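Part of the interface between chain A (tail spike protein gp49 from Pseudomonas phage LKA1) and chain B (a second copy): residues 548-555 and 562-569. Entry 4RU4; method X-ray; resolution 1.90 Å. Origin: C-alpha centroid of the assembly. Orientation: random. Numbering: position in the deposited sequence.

Chain A, residues 548-555: VTKTDRSY
Chain B, residues 562-569: VAIANPTS

Asp552(A) reaches a corner of chain B although its CA-to-CB bond points away from it. The residue has phi/psi 72/28, a left-handed backbone, and chi1 is m (-70°). The carboxylate takes two hydrogen bonds from Thr568(B): backbone N to Asp552(A) OD1 at 3.0 Å, and Thr568(B) OG1 to Asp552(A) OD2 at 2.7 Å. Thr568(B) is p. Thr551(A), also p, donates from OG1 to Asp552(A) OD2 at 2.8 Å, so this oxygen is shared by two hydroxyls.

Strand 548-551 of chain A meets strand 562-565 of chain B at 63° between N-to-C directions, with a closest axis approach of 5.1 Å. At this angle the backbones bridge once, Thr551(A) with Ala565(B), CA to CA 4.8 Å. Two hydrogen bonds, both through Ala565(B), form the bridge. Asp552(A) N donates to Ala565(B) O at 2.9 Å. Ala565(B) N donates to Lys550(A) O at 3.5 Å, a weak bond. Thr551(A) CA also lies 3.1 Å from Ala565(B) O, a CA-H...O contact. A water spans the gap between Lys550(A) N and Ala563(B) O, which lie 5.2 Å apart: it accepts from Lys550(A) N at 2.9 Å and donates to Ala563(B) O at 2.8 Å.

Chain B turns at Asn566(B) and Pro567(B), joined by a cis peptide bond. Asn566(B) has phi/psi -158/114 and chi1 t, and its CA-to-CB bond points toward the chain A stretch. Its ND2 donates to Ser554(A) OG at 3.0 Å, nearly linear at 171°. Ser554(A) is m, with phi/psi -102/-103. Its N lies 3.2 Å from Asn566(B) ND2, but both are donors and do not bond.

Ile564(B), chi1 p and chi2 t, packs CD1 3.8 Å from Ser554(A) OG. Lys550(A) is extended, all t, and its NZ donates to Ser554(A) O at 2.6 Å, tying strand to loop within chain A.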

# COMPACT_ATOMS: atom_id res chain seq x y z
N VAL A 548 33.43 3.43 -27.35
CA VAL A 548 33.93 4.76 -27.70
C VAL A 548 33.65 5.04 -29.18
O VAL A 548 33.93 4.20 -30.03
CB VAL A 548 35.45 4.92 -27.46
CG1 VAL A 548 35.81 6.42 -27.55
CG2 VAL A 548 35.84 4.36 -26.08
N THR A 549 33.11 6.22 -29.47
CA THR A 549 32.79 6.61 -30.85
C THR A 549 33.23 8.05 -31.08
O THR A 549 33.04 8.91 -30.20
CB THR A 549 31.26 6.48 -31.08
OG1 THR A 549 30.93 5.08 -31.12
CG2 THR A 549 30.81 7.16 -32.37
N LYS A 550 33.85 8.32 -32.22
CA LYS A 550 34.22 9.68 -32.59
C LYS A 550 33.04 10.44 -33.20
O LYS A 550 32.35 9.93 -34.10
CB LYS A 550 35.36 9.66 -33.60
CG LYS A 550 35.60 11.02 -34.27
CD LYS A 550 36.78 10.97 -35.24
CE LYS A 550 36.69 12.10 -36.23
NZ LYS A 550 37.95 12.37 -36.97
N THR A 551 32.77 11.65 -32.70
CA THR A 551 31.75 12.50 -33.32
C THR A 551 32.25 13.93 -33.57
O THR A 551 33.26 14.38 -33.00
CB THR A 551 30.43 12.57 -32.49
OG1 THR A 551 30.63 13.39 -31.33
CG2 THR A 551 29.96 11.18 -32.07
N ASP A 552 31.54 14.62 -34.46
CA ASP A 552 31.64 16.05 -34.67
C ASP A 552 32.93 16.52 -35.34
O ASP A 552 33.38 17.63 -35.13
CB ASP A 552 31.36 16.80 -33.37
CG ASP A 552 29.90 16.71 -32.97
OD1 ASP A 552 29.05 17.40 -33.60
OD2 ASP A 552 29.59 15.91 -32.07
N ARG A 553 33.49 15.64 -36.15
CA ARG A 553 34.61 15.93 -37.03
C ARG A 553 34.61 14.72 -37.97
O ARG A 553 34.27 13.62 -37.55
CB ARG A 553 35.92 15.98 -36.23
CG ARG A 553 37.18 16.22 -37.09
CD ARG A 553 37.23 17.67 -37.63
NE ARG A 553 37.28 18.64 -36.53
CZ ARG A 553 37.24 19.96 -36.66
NH1 ARG A 553 37.13 20.54 -37.86
NH2 ARG A 553 37.28 20.72 -35.56
N SER A 554 34.93 14.91 -39.25
CA SER A 554 35.10 13.77 -40.15
C SER A 554 36.60 13.51 -40.34
O SER A 554 37.23 12.96 -39.43
CB SER A 554 34.33 13.99 -41.46
OG SER A 554 32.92 14.02 -41.18
N TYR A 555 37.18 13.91 -41.48
CA TYR A 555 38.63 13.85 -41.64
C TYR A 555 39.31 14.92 -40.80
O TYR A 555 38.97 16.09 -40.88
CB TYR A 555 39.06 13.93 -43.12
CG TYR A 555 38.62 12.69 -43.89
CD1 TYR A 555 39.30 11.48 -43.75
CD2 TYR A 555 37.48 12.72 -44.71
CE1 TYR A 555 38.85 10.31 -44.42
CE2 TYR A 555 37.03 11.58 -45.38
CZ TYR A 555 37.72 10.39 -45.24
OH TYR A 555 37.23 9.27 -45.90
N VAL B 562 34.96 3.63 -41.25
CA VAL B 562 34.90 4.03 -39.86
C VAL B 562 33.58 4.74 -39.60
O VAL B 562 33.30 5.78 -40.20
CB VAL B 562 36.10 4.98 -39.51
CG1 VAL B 562 36.08 5.38 -38.04
CG2 VAL B 562 37.44 4.30 -39.87
N ALA B 563 32.77 4.16 -38.72
CA ALA B 563 31.47 4.68 -38.36
C ALA B 563 31.62 5.81 -37.35
O ALA B 563 32.25 5.63 -36.31
CB ALA B 563 30.61 3.54 -37.74
N ILE B 564 31.01 6.96 -37.67
CA ILE B 564 31.04 8.15 -36.81
C ILE B 564 29.68 8.83 -36.86
O ILE B 564 28.76 8.34 -37.52
CB ILE B 564 32.10 9.17 -37.28
CG1 ILE B 564 31.75 9.67 -38.69
CG2 ILE B 564 33.52 8.53 -37.25
CD1 ILE B 564 32.69 10.81 -39.23
N ALA B 565 29.53 9.93 -36.14
CA ALA B 565 28.38 10.80 -36.33
C ALA B 565 28.90 12.24 -36.43
O ALA B 565 29.64 12.70 -35.56
CB ALA B 565 27.43 10.69 -35.16
N ASN B 566 28.52 12.94 -37.47
CA ASN B 566 28.99 14.32 -37.63
C ASN B 566 28.05 15.06 -38.54
O ASN B 566 27.98 14.70 -39.70
CB ASN B 566 30.39 14.36 -38.27
CG ASN B 566 30.95 15.79 -38.33
OD1 ASN B 566 30.51 16.67 -37.58
ND2 ASN B 566 31.94 16.02 -39.20
N PRO B 567 27.31 16.06 -38.02
CA PRO B 567 27.36 16.49 -36.61
C PRO B 567 26.44 15.68 -35.68
O PRO B 567 25.75 14.76 -36.17
CB PRO B 567 26.82 17.91 -36.66
CG PRO B 567 25.77 17.84 -37.79
CD PRO B 567 26.43 16.95 -38.83
N THR B 568 26.46 16.03 -34.39
CA THR B 568 25.47 15.59 -33.42
C THR B 568 24.91 16.85 -32.79
O THR B 568 25.55 17.91 -32.79
CB THR B 568 26.04 14.66 -32.29
OG1 THR B 568 27.02 15.37 -31.54
CG2 THR B 568 26.70 13.38 -32.87
N SER B 569 23.70 16.74 -32.25
CA SER B 569 23.09 17.85 -31.55
C SER B 569 22.09 17.25 -30.60
O SER B 569 21.96 16.05 -30.52
CB SER B 569 22.36 18.77 -32.53
OG SER B 569 21.25 18.09 -33.07
O HOH W 1 33.96 6.22 -34.15